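Local coordinates for protein NAD-dependent aldehyde dehydrogenase (PDB 5UJU) that probably oxidises aldehydes to carboxylic acids, with NAD+ taking up the hydride, at residues G348-N356 against V522-H532; A319-D330 against H483-A494. All blocks are in the same frame, centred on the assembly; numbering follows the deposited sequence.

Interaction 1. Residues G348-N356 against V522-H532. With NA (sodium ion), chain C; EDO (1,2-ethanediol), chain G.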
loop_
_atom_site.group_PDB
_atom_site.type_symbol
_atom_site.label_atom_id
_atom_site.label_comp_id
_atom_site.label_asym_id
_atom_site.label_seq_id
_atom_site.Cartn_x
_atom_site.Cartn_y
_atom_site.Cartn_z
ATOM N N GLY A 348 -8.684 -6.425 -31.079
ATOM C CA GLY A 348 -9.068 -6.883 -29.752
ATOM C C GLY A 348 -7.921 -7.180 -28.818
ATOM O O GLY A 348 -8.128 -7.829 -27.787
ATOM N N GLN A 349 -6.711 -6.703 -29.137
ATOM C CA GLN A 349 -5.523 -6.956 -28.338
ATOM C C GLN A 349 -5.285 -5.877 -27.280
ATOM O O GLN A 349 -4.156 -5.725 -26.793
ATOM C CB GLN A 349 -4.293 -7.099 -29.251
ATOM C CG GLN A 349 -4.385 -8.304 -30.210
ATOM C CD GLN A 349 -3.324 -8.299 -31.309
ATOM O OE1 GLN A 349 -2.491 -9.204 -31.375
ATOM N NE2 GLN A 349 -3.372 -7.295 -32.196
ATOM N N MET A 350 -6.322 -5.146 -26.900
ATOM C CA MET A 350 -6.238 -4.198 -25.804
ATOM C C MET A 350 -6.774 -4.862 -24.547
ATOM O O MET A 350 -7.735 -5.636 -24.608
ATOM C CB MET A 350 -7.027 -2.930 -26.116
ATOM C CG MET A 350 -6.639 -2.345 -27.427
ATOM S SD MET A 350 -7.583 -0.876 -27.792
ATOM C CE MET A 350 -6.861 0.276 -26.610
ATOM N N CYS A 351 -6.128 -4.587 -23.411
ATOM C CA CYS A 351 -6.581 -5.180 -22.160
ATOM C C CYS A 351 -7.975 -4.689 -21.764
ATOM O O CYS A 351 -8.622 -5.310 -20.913
ATOM C CB CYS A 351 -5.578 -4.884 -21.042
ATOM S SG CYS A 351 -5.249 -3.141 -20.799
ATOM N N THR A 352 -8.452 -3.602 -22.372
ATOM C CA THR A 352 -9.750 -3.020 -22.063
ATOM C C THR A 352 -10.831 -3.397 -23.072
ATOM O O THR A 352 -11.964 -2.937 -22.937
ATOM C CB THR A 352 -9.626 -1.506 -22.021
ATOM O OG1 THR A 352 -8.987 -1.096 -23.227
ATOM C CG2 THR A 352 -8.779 -1.049 -20.826
ATOM N N ALA A 353 -10.502 -4.200 -24.079
ATOM C CA ALA A 353 -11.443 -4.507 -25.151
ATOM C C ALA A 353 -12.535 -5.457 -24.666
ATOM O O ALA A 353 -12.257 -6.389 -23.905
ATOM C CB ALA A 353 -10.711 -5.145 -26.322
ATOM N N PRO A 354 -13.775 -5.280 -25.124
ATOM C CA PRO A 354 -14.856 -6.168 -24.670
ATOM C C PRO A 354 -14.731 -7.566 -25.259
ATOM O O PRO A 354 -14.321 -7.754 -26.407
ATOM C CB PRO A 354 -16.127 -5.473 -25.185
ATOM C CG PRO A 354 -15.672 -4.709 -26.405
ATOM C CD PRO A 354 -14.249 -4.262 -26.089
ATOM N N GLN A 355 -15.119 -8.558 -24.465
ATOM C CA GLN A 355 -15.195 -9.928 -24.956
ATOM C C GLN A 355 -16.614 -10.480 -24.947
ATOM O O GLN A 355 -17.034 -11.110 -25.926
ATOM C CB GLN A 355 -14.284 -10.843 -24.130
ATOM C CG GLN A 355 -14.368 -12.304 -24.554
ATOM C CD GLN A 355 -13.553 -13.228 -23.663
ATOM O OE1 GLN A 355 -12.335 -13.298 -23.781
ATOM N NE2 GLN A 355 -14.225 -13.940 -22.769
ATOM N N ASN A 356 -17.358 -10.284 -23.862
ATOM C CA ASN A 356 -18.681 -10.871 -23.682
ATOM C C ASN A 356 -19.751 -9.799 -23.850
ATOM O O ASN A 356 -19.680 -8.738 -23.219
ATOM C CB ASN A 356 -18.795 -11.532 -22.308
ATOM C CG ASN A 356 -17.831 -12.711 -22.136
ATOM O OD1 ASN A 356 -17.099 -13.085 -23.054
ATOM N ND2 ASN A 356 -17.833 -13.293 -20.955
ATOM N N VAL A 522 -15.191 2.009 -24.964
ATOM C CA VAL A 522 -14.869 1.409 -23.672
ATOM C C VAL A 522 -13.385 1.075 -23.587
ATOM O O VAL A 522 -12.808 1.083 -22.495
ATOM C CB VAL A 522 -15.753 0.168 -23.412
ATOM C CG1 VAL A 522 -15.363 -0.990 -24.331
ATOM C CG2 VAL A 522 -15.689 -0.229 -21.934
ATOM N N ASN A 523 -12.727 0.834 -24.736
ATOM C CA ASN A 523 -11.296 0.543 -24.712
ATOM C C ASN A 523 -10.494 1.717 -24.165
ATOM O O ASN A 523 -9.409 1.510 -23.616
ATOM C CB ASN A 523 -10.748 0.220 -26.106
ATOM C CG ASN A 523 -11.662 -0.686 -26.911
ATOM O OD1 ASN A 523 -12.873 -0.489 -26.942
ATOM N ND2 ASN A 523 -11.075 -1.679 -27.578
ATOM N N GLN A 524 -10.999 2.941 -24.307
ATOM C CA GLN A 524 -10.199 4.136 -24.068
ATOM C C GLN A 524 -10.245 4.579 -22.609
ATOM O O GLN A 524 -11.261 4.436 -21.922
ATOM C CB GLN A 524 -10.684 5.284 -24.951
ATOM C CG GLN A 524 -10.552 5.012 -26.433
ATOM C CD GLN A 524 -11.243 6.062 -27.276
ATOM O OE1 GLN A 524 -12.370 6.471 -26.989
ATOM N NE2 GLN A 524 -10.553 6.529 -28.310
ATOM N N SER A 525 -9.118 5.122 -22.139
ATOM C CA SER A 525 -9.089 5.754 -20.828
ATOM C C SER A 525 -8.089 6.901 -20.867
ATOM O O SER A 525 -7.044 6.810 -21.521
ATOM C CB SER A 525 -8.742 4.761 -19.700
ATOM O OG SER A 525 -7.370 4.402 -19.683
ATOM N N ALA A 526 -8.409 7.968 -20.146
ATOM C CA ALA A 526 -7.591 9.172 -20.114
ATOM C C ALA A 526 -6.901 9.279 -18.766
ATOM O O ALA A 526 -7.550 9.150 -17.719
ATOM C CB ALA A 526 -8.432 10.422 -20.378
ATOM N N ALA A 527 -5.583 9.490 -18.794
ATOM C CA ALA A 527 -4.857 9.828 -17.574
ATOM C C ALA A 527 -5.479 11.062 -16.921
ATOM O O ALA A 527 -6.107 11.890 -17.591
ATOM C CB ALA A 527 -3.367 10.100 -17.884
ATOM N N PHE A 528 -5.311 11.176 -15.600
ATOM C CA PHE A 528 -5.779 12.293 -14.775
ATOM C C PHE A 528 -7.302 12.348 -14.681
ATOM O O PHE A 528 -7.856 13.379 -14.276
ATOM C CB PHE A 528 -5.265 13.654 -15.268
ATOM C CG PHE A 528 -3.777 13.696 -15.506
ATOM C CD1 PHE A 528 -2.889 13.779 -14.443
ATOM C CD2 PHE A 528 -3.272 13.656 -16.802
ATOM C CE1 PHE A 528 -1.522 13.823 -14.666
ATOM C CE2 PHE A 528 -1.913 13.684 -17.034
ATOM C CZ PHE A 528 -1.034 13.776 -15.964
ATOM N N SER A 529 -8.001 11.297 -15.099
ATOM C CA SER A 529 -9.447 11.255 -14.918
ATOM C C SER A 529 -9.917 9.814 -14.713
ATOM O O SER A 529 -10.616 9.522 -13.734
ATOM C CB SER A 529 -10.153 11.910 -16.107
ATOM O OG SER A 529 -11.566 11.936 -15.925
ATOM N N ASP A 530 -9.504 8.899 -15.595
ATOM C CA ASP A 530 -9.949 7.510 -15.547
ATOM C C ASP A 530 -8.923 6.657 -14.807
ATOM O O ASP A 530 -7.770 6.551 -15.239
ATOM C CB ASP A 530 -10.174 6.966 -16.958
ATOM C CG ASP A 530 -11.160 7.811 -17.761
ATOM O OD1 ASP A 530 -12.192 8.243 -17.197
ATOM O OD2 ASP A 530 -10.897 8.052 -18.956
ATOM N N PHE A 531 -9.350 6.038 -13.707
ATOM C CA PHE A 531 -8.549 5.000 -13.074
ATOM C C PHE A 531 -8.543 3.769 -13.967
ATOM O O PHE A 531 -9.606 3.246 -14.324
ATOM C CB PHE A 531 -9.114 4.644 -11.700
ATOM C CG PHE A 531 -9.095 5.784 -10.722
ATOM C CD1 PHE A 531 -7.908 6.172 -10.114
ATOM C CD2 PHE A 531 -10.270 6.466 -10.413
ATOM C CE1 PHE A 531 -7.887 7.222 -9.216
ATOM C CE2 PHE A 531 -10.260 7.513 -9.517
ATOM C CZ PHE A 531 -9.064 7.895 -8.915
ATOM N N HIS A 532 -7.350 3.303 -14.325
ATOM C CA HIS A 532 -7.198 2.086 -15.114
ATOM C C HIS A 532 -7.116 0.899 -14.154
ATOM O O HIS A 532 -6.117 0.730 -13.441
ATOM C CB HIS A 532 -5.960 2.171 -15.998
ATOM C CG HIS A 532 -5.689 0.922 -16.770
ATOM N ND1 HIS A 532 -6.389 0.590 -17.911
ATOM C CD2 HIS A 532 -4.803 -0.081 -16.564
ATOM C CE1 HIS A 532 -5.943 -0.564 -18.376
ATOM N NE2 HIS A 532 -4.978 -0.991 -17.579
HETATM NA NA NA C . -10.257 -9.349 -27.021
HETATM C C1 EDO G . -12.352 8.960 -22.535
HETATM O O1 EDO G . -11.290 8.009 -22.484
HETATM C C2 EDO G . -12.540 9.638 -21.181
HETATM O O2 EDO G . -12.988 8.709 -20.178
HETATM O O HOH W 1 -11.127 -8.350 -24.780
HETATM O O HOH W 2 -12.668 -8.913 -28.245
HETATM O O HOH W 3 -7.910 -10.085 -26.223
HETATM O O HOH W 4 -11.328 -11.504 -26.335
#
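Asn-523 packs against Met-350, Thr-352, Ala-353 and Pro-354. Its CB touches both Thr-352 OG1 and Met-350 SD, the latter at 3.7 Å. Past CG the amide divides its neighbours: OD1 reaches toward Pro-354 CD, whereas ND2 lies 3.7 Å from Ala-353 CB and makes a weak hydrogen bond to Met-350 SD. The stronger partner of that ND2 is the carbonyl of Ser-342. The methionine crosses the asparagine at about a right angle, and the bend at its last torsion (chi3 72°) brings CE to 3.9 Å from Asn-523 CB. A firmer link runs from Thr-352 OG1 to Asn-523 O at 2.7 Å. The hydroxyl lies in the carbonyl plane on a lone pair, meeting it at a C=O...O angle of 112°. Residues 350-353 form a type I beta turn, and the run Gly-Gln-Met-Cys here matches the loop that carries the nucleophilic cysteine in aldehyde dehydrogenases. Cys-351 SG meets the edge of the His-532 imidazole in the plane of the ring, 3.6 Å from CE1. The same carbon takes Thr-352 CG2 at 3.8 Å, so sulfur and methyl sit next to each other along the same ring edge. Farther along, Pro-354 CD slides past Val-522 CG1 at 3.9 Å, the two side chains running in opposite directions. At the start of 348-356, Gly-348 O binds the sodium ion together with Gly-458 O and four waters. At the far end of 522-532, Asp-530 makes a salt bridge to Lys-198 of the second subunit.

Interaction 2. Residues A319-D330 against H483-A494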
loop_
_atom_site.group_PDB
_atom_site.type_symbol
_atom_site.label_atom_id
_atom_site.label_comp_id
_atom_site.label_asym_id
_atom_site.label_seq_id
_atom_site.Cartn_x
_atom_site.Cartn_y
_atom_site.Cartn_z
ATOM N N ALA A 319 -5.162 -10.754 -16.322
ATOM C CA ALA A 319 -6.248 -10.924 -17.279
ATOM C C ALA A 319 -7.600 -10.780 -16.600
ATOM O O ALA A 319 -7.752 -11.051 -15.407
ATOM C CB ALA A 319 -6.165 -12.296 -17.949
ATOM N N GLY A 320 -8.593 -10.356 -17.376
ATOM C CA GLY A 320 -9.956 -10.343 -16.889
ATOM C C GLY A 320 -10.908 -10.544 -18.045
ATOM O O GLY A 320 -10.491 -10.725 -19.191
ATOM N N VAL A 321 -12.201 -10.499 -17.729
ATOM C CA VAL A 321 -13.282 -10.719 -18.689
ATOM C C VAL A 321 -14.029 -9.400 -18.822
ATOM O O VAL A 321 -14.785 -9.009 -17.923
ATOM C CB VAL A 321 -14.222 -11.846 -18.251
ATOM C CG1 VAL A 321 -15.391 -11.990 -19.248
ATOM C CG2 VAL A 321 -13.442 -13.155 -18.129
ATOM N N ASN A 322 -13.802 -8.691 -19.925
ATOM C CA ASN A 322 -14.498 -7.435 -20.175
ATOM C C ASN A 322 -15.842 -7.708 -20.844
ATOM O O ASN A 322 -15.940 -8.534 -21.758
ATOM C CB ASN A 322 -13.650 -6.511 -21.038
ATOM C CG ASN A 322 -12.332 -6.140 -20.352
ATOM O OD1 ASN A 322 -12.299 -5.912 -19.145
ATOM N ND2 ASN A 322 -11.252 -6.105 -21.117
ATOM N N GLN A 323 -16.868 -6.995 -20.391
ATOM C CA GLN A 323 -18.254 -7.377 -20.622
ATOM C C GLN A 323 -19.072 -6.178 -21.076
ATOM O O GLN A 323 -18.806 -5.043 -20.675
ATOM C CB GLN A 323 -18.865 -7.963 -19.347
ATOM C CG GLN A 323 -18.312 -9.330 -18.975
ATOM C CD GLN A 323 -18.703 -9.756 -17.572
ATOM O OE1 GLN A 323 -18.457 -9.042 -16.593
ATOM N NE2 GLN A 323 -19.335 -10.916 -17.467
ATOM N N ILE A 324 -20.063 -6.442 -21.935
ATOM C CA ILE A 324 -21.061 -5.456 -22.336
ATOM C C ILE A 324 -22.439 -6.027 -22.021
ATOM O O ILE A 324 -22.732 -7.171 -22.381
ATOM C CB ILE A 324 -20.974 -5.102 -23.832
ATOM C CG1 ILE A 324 -19.596 -4.555 -24.211
ATOM C CG2 ILE A 324 -22.025 -4.071 -24.189
ATOM C CD1 ILE A 324 -19.494 -4.243 -25.704
ATOM N N VAL A 325 -23.279 -5.235 -21.360
ATOM C CA VAL A 325 -24.665 -5.595 -21.087
ATOM C C VAL A 325 -25.542 -4.721 -21.969
ATOM O O VAL A 325 -25.530 -3.489 -21.838
ATOM C CB VAL A 325 -25.025 -5.420 -19.603
ATOM C CG1 VAL A 325 -26.535 -5.602 -19.414
ATOM C CG2 VAL A 325 -24.266 -6.430 -18.726
ATOM N N ILE A 326 -26.292 -5.346 -22.877
ATOM C CA ILE A 326 -27.197 -4.629 -23.770
ATOM C C ILE A 326 -28.625 -4.857 -23.291
ATOM O O ILE A 326 -29.151 -5.977 -23.350
ATOM C CB ILE A 326 -27.035 -5.044 -25.239
ATOM C CG1 ILE A 326 -25.601 -4.781 -25.714
ATOM C CG2 ILE A 326 -28.021 -4.257 -26.079
ATOM C CD1 ILE A 326 -25.365 -5.040 -27.199
ATOM N N ASP A 327 -29.252 -3.786 -22.822
ATOM C CA ASP A 327 -30.628 -3.817 -22.345
ATOM C C ASP A 327 -31.595 -3.116 -23.277
ATOM O O ASP A 327 -32.701 -3.623 -23.519
ATOM C CB ASP A 327 -30.727 -3.158 -20.963
ATOM C CG ASP A 327 -32.171 -2.959 -20.524
ATOM O OD1 ASP A 327 -32.802 -3.965 -20.136
ATOM O OD2 ASP A 327 -32.687 -1.815 -20.610
ATOM N N SER A 328 -31.215 -1.940 -23.770
ATOM C CA SER A 328 -32.074 -1.096 -24.600
ATOM C C SER A 328 -31.227 0.054 -25.124
ATOM O O SER A 328 -30.167 0.356 -24.573
ATOM C CB SER A 328 -33.281 -0.579 -23.803
ATOM O OG SER A 328 -32.895 -0.126 -22.500
ATOM N N THR A 329 -31.683 0.673 -26.210
ATOM C CA THR A 329 -30.920 1.772 -26.780
ATOM C C THR A 329 -31.866 2.686 -27.548
ATOM O O THR A 329 -32.953 2.284 -27.964
ATOM C CB THR A 329 -29.774 1.256 -27.676
ATOM O OG1 THR A 329 -28.893 2.334 -28.041
ATOM C CG2 THR A 329 -30.325 0.610 -28.929
ATOM N N ASP A 330 -31.457 3.938 -27.694
ATOM C CA ASP A 330 -32.200 4.906 -28.486
ATOM C C ASP A 330 -31.743 4.928 -29.933
ATOM O O ASP A 330 -32.313 5.667 -30.736
ATOM C CB ASP A 330 -32.098 6.303 -27.860
ATOM C CG ASP A 330 -30.672 6.829 -27.816
ATOM O OD1 ASP A 330 -30.505 8.068 -27.819
ATOM O OD2 ASP A 330 -29.721 6.013 -27.789
ATOM N N HIS A 483 -13.570 -13.546 -11.849
ATOM C CA HIS A 483 -12.529 -13.744 -12.843
ATOM C C HIS A 483 -11.730 -12.483 -13.155
ATOM O O HIS A 483 -10.732 -12.568 -13.885
ATOM C CB HIS A 483 -13.149 -14.313 -14.123
ATOM C CG HIS A 483 -13.838 -15.625 -13.913
ATOM N ND1 HIS A 483 -13.152 -16.815 -13.796
ATOM C CD2 HIS A 483 -15.151 -15.933 -13.771
ATOM C CE1 HIS A 483 -14.012 -17.801 -13.603
ATOM N NE2 HIS A 483 -15.232 -17.293 -13.584
ATOM N N GLY A 484 -12.119 -11.332 -12.610
ATOM C CA GLY A 484 -11.432 -10.092 -12.901
ATOM C C GLY A 484 -12.030 -9.385 -14.106
ATOM O O GLY A 484 -12.709 -9.984 -14.946
ATOM N N ALA A 485 -11.808 -8.071 -14.161
ATOM C CA ALA A 485 -12.281 -7.291 -15.300
ATOM C C ALA A 485 -11.707 -5.891 -15.212
ATOM O O ALA A 485 -11.604 -5.331 -14.118
ATOM C CB ALA A 485 -13.817 -7.211 -15.354
ATOM N N LEU A 486 -11.393 -5.315 -16.372
ATOM C CA LEU A 486 -10.985 -3.919 -16.457
ATOM C C LEU A 486 -12.107 -2.983 -16.871
ATOM O O LEU A 486 -12.114 -1.832 -16.436
ATOM C CB LEU A 486 -9.824 -3.762 -17.443
ATOM C CG LEU A 486 -8.465 -4.291 -16.995
ATOM C CD1 LEU A 486 -7.422 -3.904 -18.029
ATOM C CD2 LEU A 486 -8.067 -3.774 -15.598
ATOM N N THR A 487 -13.053 -3.423 -17.711
ATOM C CA THR A 487 -14.135 -2.541 -18.120
ATOM C C THR A 487 -15.454 -3.291 -18.133
ATOM O O THR A 487 -15.506 -4.507 -18.362
ATOM C CB THR A 487 -13.891 -1.910 -19.504
ATOM O OG1 THR A 487 -13.795 -2.938 -20.492
ATOM C CG2 THR A 487 -12.583 -1.080 -19.521
ATOM N N LEU A 488 -16.518 -2.536 -17.883
ATOM C CA LEU A 488 -17.897 -2.991 -18.003
ATOM C C LEU A 488 -18.686 -1.886 -18.692
ATOM O O LEU A 488 -18.572 -0.715 -18.317
ATOM C CB LEU A 488 -18.502 -3.305 -16.632
ATOM C CG LEU A 488 -20.009 -3.608 -16.616
ATOM C CD1 LEU A 488 -20.317 -4.935 -17.333
ATOM C CD2 LEU A 488 -20.508 -3.607 -15.172
ATOM N N SER A 489 -19.478 -2.256 -19.696
ATOM C CA SER A 489 -20.205 -1.306 -20.532
ATOM C C SER A 489 -21.679 -1.694 -20.551
ATOM O O SER A 489 -22.010 -2.873 -20.711
ATOM C CB SER A 489 -19.624 -1.300 -21.959
ATOM O OG SER A 489 -20.246 -0.342 -22.803
ATOM N N VAL A 490 -22.568 -0.718 -20.383
ATOM C CA VAL A 490 -23.997 -1.002 -20.346
ATOM C C VAL A 490 -24.734 -0.083 -21.315
ATOM O O VAL A 490 -24.435 1.113 -21.413
ATOM C CB VAL A 490 -24.573 -0.880 -18.916
ATOM C CG1 VAL A 490 -24.421 0.536 -18.380
ATOM C CG2 VAL A 490 -26.057 -1.322 -18.881
ATOM N N TYR A 491 -25.710 -0.648 -22.019
ATOM C CA TYR A 491 -26.606 0.083 -22.909
ATOM C C TYR A 491 -28.014 -0.099 -22.371
ATOM O O TYR A 491 -28.526 -1.225 -22.338
ATOM C CB TYR A 491 -26.509 -0.427 -24.347
ATOM C CG TYR A 491 -25.199 -0.105 -24.996
ATOM C CD1 TYR A 491 -25.047 1.048 -25.757
ATOM C CD2 TYR A 491 -24.092 -0.936 -24.821
ATOM C CE1 TYR A 491 -23.827 1.360 -26.342
ATOM C CE2 TYR A 491 -22.863 -0.632 -25.397
ATOM C CZ TYR A 491 -22.740 0.516 -26.159
ATOM O OH TYR A 491 -21.538 0.827 -26.745
ATOM N N SER A 492 -28.625 0.998 -21.923
ATOM C CA SER A 492 -30.009 0.969 -21.467
ATOM C C SER A 492 -30.579 2.377 -21.496
ATOM O O SER A 492 -29.874 3.342 -21.194
ATOM C CB SER A 492 -30.131 0.392 -20.054
ATOM O OG SER A 492 -31.491 0.387 -19.645
ATOM N N THR A 493 -31.859 2.489 -21.852
ATOM C CA THR A 493 -32.579 3.746 -21.708
ATOM C C THR A 493 -33.394 3.803 -20.421
ATOM O O THR A 493 -34.159 4.752 -20.226
ATOM C CB THR A 493 -33.507 3.968 -22.900
ATOM O OG1 THR A 493 -34.498 2.934 -22.914
ATOM C CG2 THR A 493 -32.706 3.932 -24.209
ATOM N N ALA A 494 -33.233 2.828 -19.529
ATOM C CA ALA A 494 -34.044 2.721 -18.320
ATOM C C ALA A 494 -33.195 3.101 -17.117
ATOM O O ALA A 494 -32.115 2.537 -16.918
ATOM C CB ALA A 494 -34.599 1.307 -18.158
HETATM O O HOH W 5 -16.500 -6.847 -17.145
HETATM O O HOH W 6 -16.253 -3.856 -21.838
HETATM O O HOH W 7 -36.081 0.818 -21.807
#
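His-483 CB rests beside Val-321 CG2 where 483-494 leaves a helix and heads into a parallel strand pair. Strands 487-491 and 323-326 run 4.6 Å apart at 12° inside the mixed sheet of an open alpha/beta domain, with 356-360 on the far side of 323-326 and 511-514 beyond 487-491; each is followed by a helix that leads to a further parallel strand of that sheet. Gly-484, with positive phi, gives its carbonyl to Val-321 N at 2.9 Å. Next the backbone nitrogens of Leu-486 and Thr-487 both bond to Asn-322 OD1, each at 3.0 Å: the first comes nearly along the C=O axis, the second from above the carbonyl plane. This double grip, with ND2 bound to Cys-351 O, fixes the amide's rotation. Thr-487 OG1 has its strongest partner in Thr-352 O. From Leu-488 on the ladder is regular: Ser-489 N bonds to Gln-323 O, Ser-489 O takes Val-325 N at 2.8 Å, and Tyr-491 N bonds to Val-325 O. Leu-488 and Val-490 share one face with Val-325, the face on which helix 495-508 packs against Val-490. On the other face, Tyr-491 takes Ile-324 CG2 at its ring edge, 3.7 Å from CE2 and in the ring plane; helix 332-344 packs on this side, and the phenol OH bonds to Leu-516 O. Tyr-491 O then holds two amides, Asp-327 N and Ser-328 N. Ser-492 OG stands anti to its own nitrogen (chi1 180°), which carries it to Asp-327 OD2 at 2.7 Å, while Ser-328 OG meets that oxygen from the opposite carboxylate face. Thr-493 N donates to Ser-328 OG at 2.9 Å, and Ala-494 N closes an ST turn on Ser-492 OG.

How the interactions relate
The centres of interactions 1 and 2 lie 12 Å apart, and the link between them runs largely through 348-356. The side-chain bonds from Asn-322 and Thr-487 reach into the cysteine loop, the one from Asn-322 ND2 to Cys-351 O measuring 2.8 Å. The amide that takes Leu-486 N and Thr-487 N thus also holds this loop, and its ND2 reaches Ala-353 O as well. Downstream, the loop becomes the sheet neighbour of 319-330: Asn-356 O meets Ile-324 N at 2.7 Å. The sodium ion bound by Gly-348 lies about 7 Å from the Asn-322 side chain. Interaction 2 therefore lies directly beside the probable active-site loop of interaction 1 and is hydrogen-bonded to it.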